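PDB 3GEK: putative thioesterase yhdA from Lactococcus lactis subsp. lactis, which probably hydrolyses acyl-CoA thioesters as a hotdog-fold enzyme of the PaaI family, perhaps with 1,4-dihydroxy-2-naphthoyl-CoA as substrate. Local coordinates for residues Ala63-Ala66 / Tyr72-Phe75; Ile58-Ala63 / Val126-Val131. The protein carries 7 engineered substitutions. One frame throughout, in Å; residues are numbered along the deposited sequence.

Contact 1 of 2, residues Ala63-Ala66 / Tyr72-Phe75; sequences ASNA and YFAF. Engineered in segment 72-75: Phe75 (natural residue Leu).
Asn65 reaches from the helix to the strand and takes the backbone N-H of Ala74 on its amide oxygen: Ala74 N lies 2.7 Å from Asn65 OD1. The N-H approaches in the carbonyl plane with a C=O...N angle of 147°, and the bond is somewhat bent at the hydrogen. With CG anti to the carbonyl carbon (chi1 -75°), the amide leaves the helix beside its own backbone N and carries OD1 to the start of strand 73-83. The amide also lies against the rim carbon CD1 of Phe73, with Asn65 ND2 3.9 Å away; amide and ring planes are 68° apart, and the two side chains cross nearly at right angles. At the preceding residue, Ser64 CB meets the Ala74 methyl CB at 3.5 Å, which is tight for two carbons. Tyr72 brings its ring alongside the last turns of the helix, its CE1 3.5 Å from Ser64 O. A water adds a second polar link, donating to Asn65 O at 2.9 Å and to Tyr72 O at 2.6 Å. Further out, Ser64 OG hydrogen-bonds to His107 and Trp109, while Tyr72 packs its ring against that of His107 and against Leu130. Phe73 also packs on Gln44 of the second subunit. Without this amide, as with an alanine here, the N-H of Ala74 would probably lose its acceptor and the Phe73 ring its neighbour. Chemically, a side-chain carbonyl stands in for a strand partner: it accepts an N-H that strand 73-83 turns away from its neighbour, strand 120-131, and with the bridging water it ties the C-terminal part of the hotdog helix to the chain that returns from it into the sheet.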
ATOM      1  N   ALA A  63      12.932 -10.134  12.724  1.00 53.37           N
ATOM      2  CA  ALA A  63      12.174  -9.834  13.942  1.00 52.42           C
ATOM      3  C   ALA A  63      11.048 -10.835  14.185  1.00 51.93           C
ATOM      4  O   ALA A  63      10.898 -11.340  15.299  1.00 51.76           O
ATOM      5  CB  ALA A  63      11.621  -8.409  13.888  1.00 52.31           C
ATOM      6  N   SER A  64      10.267 -11.119  13.141  1.00 51.40           N
ATOM      7  CA  SER A  64       9.182 -12.098  13.213  1.00 51.17           C
ATOM      8  C   SER A  64       9.689 -13.484  13.609  1.00 51.39           C
ATOM      9  O   SER A  64       9.113 -14.125  14.488  1.00 51.45           O
ATOM     10  CB  SER A  64       8.425 -12.174  11.887  1.00 51.07           C
ATOM     11  OG  SER A  64       7.517 -11.095  11.740  1.00 50.47           O
ATOM     12  N   ASN A  65      10.769 -13.932  12.967  1.00 51.55           N
ATOM     13  CA  ASN A  65      11.389 -15.225  13.273  1.00 52.07           C
ATOM     14  C   ASN A  65      11.904 -15.324  14.708  1.00 52.45           C
ATOM     15  O   ASN A  65      11.731 -16.353  15.363  1.00 52.47           O
ATOM     16  CB  ASN A  65      12.513 -15.540  12.279  1.00 51.86           C
ATOM     17  CG  ASN A  65      11.990 -15.968  10.919  1.00 51.76           C
ATOM     18  OD1 ASN A  65      10.811 -16.286  10.762  1.00 51.31           O
ATOM     19  ND2 ASN A  65      12.873 -15.986   9.929  1.00 51.78           N
ATOM     20  N   ALA A  66      12.521 -14.246  15.188  1.00 53.14           N
ATOM     21  CA  ALA A  66      12.990 -14.154  16.571  1.00 53.89           C
ATOM     22  C   ALA A  66      11.854 -14.247  17.601  1.00 54.42           C
ATOM     23  O   ALA A  66      12.004 -14.901  18.630  1.00 54.66           O
ATOM     24  CB  ALA A  66      13.782 -12.881  16.765  1.00 53.92           C
ATOM     25  N   TYR A  72       7.292 -20.884  14.138  1.00 62.76           N
ATOM     26  CA  TYR A  72       6.995 -20.578  12.742  1.00 62.64           C
ATOM     27  C   TYR A  72       8.162 -19.886  12.040  1.00 62.48           C
ATOM     28  O   TYR A  72       9.097 -19.408  12.688  1.00 62.40           O
ATOM     29  CB  TYR A  72       5.724 -19.723  12.634  1.00 62.73           C
ATOM     30  CG  TYR A  72       5.676 -18.534  13.573  1.00 63.01           C
ATOM     31  CD1 TYR A  72       6.373 -17.360  13.285  1.00 62.85           C
ATOM     32  CD2 TYR A  72       4.920 -18.581  14.746  1.00 63.18           C
ATOM     33  CE1 TYR A  72       6.327 -16.267  14.143  1.00 63.08           C
ATOM     34  CE2 TYR A  72       4.867 -17.493  15.612  1.00 63.27           C
ATOM     35  CZ  TYR A  72       5.570 -16.338  15.302  1.00 63.11           C
ATOM     36  OH  TYR A  72       5.524 -15.261  16.157  1.00 62.97           O
ATOM     37  N   PHE A  73       8.103 -19.858  10.709  1.00 62.33           N
ATOM     38  CA  PHE A  73       9.001 -19.035   9.899  1.00 62.13           C
ATOM     39  C   PHE A  73       8.206 -17.995   9.115  1.00 61.74           C
ATOM     40  O   PHE A  73       7.099 -18.266   8.642  1.00 61.80           O
ATOM     41  CB  PHE A  73       9.856 -19.894   8.962  1.00 62.35           C
ATOM     42  CG  PHE A  73      11.103 -20.439   9.609  1.00 63.00           C
ATOM     43  CD1 PHE A  73      12.324 -19.782   9.459  1.00 63.48           C
ATOM     44  CD2 PHE A  73      11.059 -21.607  10.370  1.00 63.37           C
ATOM     45  CE1 PHE A  73      13.486 -20.283  10.059  1.00 63.46           C
ATOM     46  CE2 PHE A  73      12.212 -22.116  10.972  1.00 63.53           C
ATOM     47  CZ  PHE A  73      13.428 -21.451  10.815  1.00 63.41           C
ATOM     48  N   ALA A  74       8.783 -16.805   8.984  1.00 61.17           N
ATOM     49  CA  ALA A  74       8.096 -15.669   8.392  1.00 60.51           C
ATOM     50  C   ALA A  74       8.510 -15.427   6.946  1.00 60.11           C
ATOM     51  O   ALA A  74       9.693 -15.477   6.607  1.00 59.94           O
ATOM     52  CB  ALA A  74       8.337 -14.429   9.225  1.00 60.58           C
ATOM     53  N   PHE A  75       7.518 -15.152   6.105  1.00 59.58           N
ATOM     54  CA  PHE A  75       7.723 -14.926   4.681  1.00 59.21           C
ATOM     55  C   PHE A  75       7.021 -13.633   4.281  1.00 58.38           C
ATOM     56  O   PHE A  75       5.847 -13.438   4.594  1.00 58.10           O
ATOM     57  CB  PHE A  75       7.162 -16.117   3.892  1.00 59.78           C
ATOM     58  CG  PHE A  75       7.414 -16.056   2.404  1.00 61.03           C
ATOM     59  CD1 PHE A  75       8.581 -16.592   1.857  1.00 62.11           C
ATOM     60  CD2 PHE A  75       6.464 -15.494   1.543  1.00 62.50           C
ATOM     61  CE1 PHE A  75       8.811 -16.553   0.475  1.00 62.52           C
ATOM     62  CE2 PHE A  75       6.682 -15.446   0.157  1.00 62.63           C
ATOM     63  CZ  PHE A  75       7.857 -15.978  -0.375  1.00 62.27           C
TER
HETATM   64  O   HOH W   1      11.102 -18.944  14.209  1.00 46.24           O

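Contact 2 of 2, residues Ile58-Ala63 / Val126-Val131; sequences ITAGMA and VVNALV
Ala60 turns its methyl toward the strand and meets two side chains there, Val126 and Asn128, both of which point back at the helix. The valine offers CG1, the branch anti to its backbone N (chi1 178°), and this methyl lies 3.9 Å from Ala60 CB. On the other partner it is the amide nitrogen that touches: Asn128 ND2 is likewise 3.9 Å from Ala60 CB and comes to 3.3 Å from Ala60 O. The same nitrogen stands 3.7 Å from Gly61 N, so the amide end sits beside the Ala60-Gly61 peptide. Asn128 ND2 hydrogen-bonds to Ser64 OG, one turn further along the helix. The segment axes come within 9.1 Å of each other at 44°, a spacing consistent with Ala60 and Gly61 being the helix residues that meet the strand. Around them Trp109 and Ile111 of strand 106-115 pack on Ala60, and Ile79 packs on Val126; they form part of an apolar layer between the central helix of the hotdog fold and its sheet. The chemistry changes along the strand, from methyl against methyl at Val126 to a buried amide at Asn128 whose nitrogen gives a hydrogen bond to the Ser64 hydroxyl.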
ATOM      1  N   ILE A  58      13.651  -7.499   5.125  1.00 48.20           N
ATOM      2  CA  ILE A  58      14.621  -8.398   5.758  1.00 48.12           C
ATOM      3  C   ILE A  58      14.618  -8.306   7.289  1.00 48.09           C
ATOM      4  O   ILE A  58      14.636  -9.338   7.966  1.00 47.86           O
ATOM      5  CB  ILE A  58      16.055  -8.206   5.184  1.00 48.29           C
ATOM      6  CG1 ILE A  58      16.100  -8.686   3.727  1.00 48.75           C
ATOM      7  CG2 ILE A  58      17.098  -8.966   6.018  1.00 47.97           C
ATOM      8  CD1 ILE A  58      17.320  -8.225   2.953  1.00 49.61           C
ATOM      9  N   THR A  59      14.598  -7.083   7.825  1.00 47.81           N
ATOM     10  CA  THR A  59      14.565  -6.878   9.276  1.00 47.86           C
ATOM     11  C   THR A  59      13.231  -7.303   9.898  1.00 48.28           C
ATOM     12  O   THR A  59      13.202  -7.831  11.011  1.00 47.94           O
ATOM     13  CB  THR A  59      14.878  -5.418   9.672  1.00 48.05           C
ATOM     14  OG1 THR A  59      14.001  -4.524   8.970  1.00 46.99           O
ATOM     15  CG2 THR A  59      16.344  -5.064   9.367  1.00 47.72           C
ATOM     16  N   ALA A  60      12.133  -7.065   9.181  1.00 48.97           N
ATOM     17  CA  ALA A  60      10.808  -7.506   9.623  1.00 49.82           C
ATOM     18  C   ALA A  60      10.774  -9.029   9.730  1.00 50.33           C
ATOM     19  O   ALA A  60      10.277  -9.575  10.715  1.00 50.25           O
ATOM     20  CB  ALA A  60       9.724  -7.011   8.672  1.00 49.67           C
ATOM     21  N   GLY A  61      11.322  -9.699   8.716  1.00 51.21           N
ATOM     22  CA  GLY A  61      11.434 -11.153   8.696  1.00 51.99           C
ATOM     23  C   GLY A  61      12.301 -11.700   9.816  1.00 52.93           C
ATOM     24  O   GLY A  61      11.975 -12.727  10.410  1.00 52.70           O
HETATM   25  N   MSE A  62      13.398 -11.023  10.094  1.00 53.79           N
HETATM   26  CA  MSE A  62      14.300 -11.407  11.184  1.00 55.59           C
HETATM   27  C   MSE A  62      13.612 -11.249  12.542  1.00 54.08           C
HETATM   28  O   MSE A  62      13.704 -12.129  13.390  1.00 54.29           O
HETATM   29  CB  MSE A  62      15.580 -10.569  11.154  1.00 55.22           C
HETATM   30  CG  MSE A  62      16.455 -10.747   9.918  1.00 57.66           C
HETATM   31 SE   MSE A  62      17.994  -9.533   9.935  1.00 61.76          SE
HETATM   32  CE  MSE A  62      19.039 -10.458  11.298  1.00 59.71           C
ATOM     33  N   ALA A  63      12.932 -10.134  12.724  1.00 53.37           N
ATOM     34  CA  ALA A  63      12.174  -9.834  13.942  1.00 52.42           C
ATOM     35  C   ALA A  63      11.048 -10.835  14.185  1.00 51.93           C
ATOM     36  O   ALA A  63      10.898 -11.340  15.299  1.00 51.76           O
ATOM     37  CB  ALA A  63      11.621  -8.409  13.888  1.00 52.31           C
ATOM     38  N   VAL A 126       5.161  -3.699   6.535  1.00 47.74           N
ATOM     39  CA  VAL A 126       5.412  -5.047   6.034  1.00 47.52           C
ATOM     40  C   VAL A 126       4.442  -6.034   6.667  1.00 47.83           C
ATOM     41  O   VAL A 126       4.305  -6.083   7.898  1.00 48.01           O
ATOM     42  CB  VAL A 126       6.872  -5.518   6.331  1.00 47.19           C
ATOM     43  CG1 VAL A 126       7.086  -6.938   5.837  1.00 46.15           C
ATOM     44  CG2 VAL A 126       7.892  -4.577   5.702  1.00 46.33           C
ATOM     45  N   VAL A 127       3.771  -6.813   5.825  1.00 47.75           N
ATOM     46  CA  VAL A 127       2.975  -7.938   6.291  1.00 48.31           C
ATOM     47  C   VAL A 127       3.747  -9.228   6.008  1.00 48.63           C
ATOM     48  O   VAL A 127       4.115  -9.494   4.863  1.00 48.55           O
ATOM     49  CB  VAL A 127       1.579  -8.000   5.606  1.00 48.29           C
ATOM     50  CG1 VAL A 127       0.758  -9.147   6.163  1.00 47.68           C
ATOM     51  CG2 VAL A 127       0.838  -6.677   5.753  1.00 48.11           C
ATOM     52  N   ASN A 128       4.008 -10.003   7.059  1.00 48.78           N
ATOM     53  CA  ASN A 128       4.645 -11.305   6.932  1.00 49.13           C
ATOM     54  C   ASN A 128       3.614 -12.432   7.047  1.00 49.93           C
ATOM     55  O   ASN A 128       2.684 -12.355   7.853  1.00 49.84           O
ATOM     56  CB  ASN A 128       5.717 -11.493   8.016  1.00 48.91           C
ATOM     57  CG  ASN A 128       6.974 -10.653   7.778  1.00 48.62           C
ATOM     58  OD1 ASN A 128       7.315 -10.306   6.642  1.00 48.28           O
ATOM     59  ND2 ASN A 128       7.678 -10.339   8.860  1.00 46.89           N
ATOM     60  N   ALA A 129       3.781 -13.475   6.241  1.00 50.66           N
ATOM     61  CA  ALA A 129       3.017 -14.705   6.420  1.00 51.50           C
ATOM     62  C   ALA A 129       3.771 -15.607   7.382  1.00 51.84           C
ATOM     63  O   ALA A 129       4.998 -15.716   7.309  1.00 51.81           O
ATOM     64  CB  ALA A 129       2.790 -15.411   5.085  1.00 51.56           C
ATOM     65  N   LEU A 130       3.034 -16.233   8.293  1.00 52.50           N
ATOM     66  CA  LEU A 130       3.618 -17.100   9.312  1.00 53.31           C
ATOM     67  C   LEU A 130       3.423 -18.569   8.945  1.00 53.74           C
ATOM     68  O   LEU A 130       2.289 -19.053   8.883  1.00 53.86           O
ATOM     69  CB  LEU A 130       2.994 -16.799  10.680  1.00 53.46           C
ATOM     70  CG  LEU A 130       3.610 -15.772  11.641  1.00 53.25           C
ATOM     71  CD1 LEU A 130       4.333 -14.616  10.957  1.00 53.10           C
ATOM     72  CD2 LEU A 130       2.550 -15.259  12.609  1.00 53.26           C
ATOM     73  N   VAL A 131       4.530 -19.266   8.696  1.00 54.26           N
ATOM     74  CA  VAL A 131       4.494 -20.670   8.259  1.00 54.72           C
ATOM     75  C   VAL A 131       4.873 -21.631   9.391  1.00 54.97           C
ATOM     76  O   VAL A 131       5.931 -21.467   9.998  1.00 55.06           O
ATOM     77  CB  VAL A 131       5.424 -20.909   7.035  1.00 54.67           C
ATOM     78  CG1 VAL A 131       5.457 -22.385   6.646  1.00 55.21           C
ATOM     79  CG2 VAL A 131       4.982 -20.063   5.848  1.00 54.95           C
TER

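Both contacts start from helix 49-68, the long helix that the curved antiparallel sheet of a hotdog fold wraps, and they share Ala63. Their centres are about 5 Å apart. Contact 2 takes the earlier turns of the helix and pairs them with strand 120-131, the last of the chain; contact 1 takes the following turn and pairs it with the start of strand 73-83, six residues on. The two strands are antiparallel neighbours, joined by probable hydrogen bonds from Ala129 N to Phe75 O and from Val131 N to Phe73 O. The helix therefore rests on both strands at once, running from a buried seat in contact 2 toward the surface in contact 1.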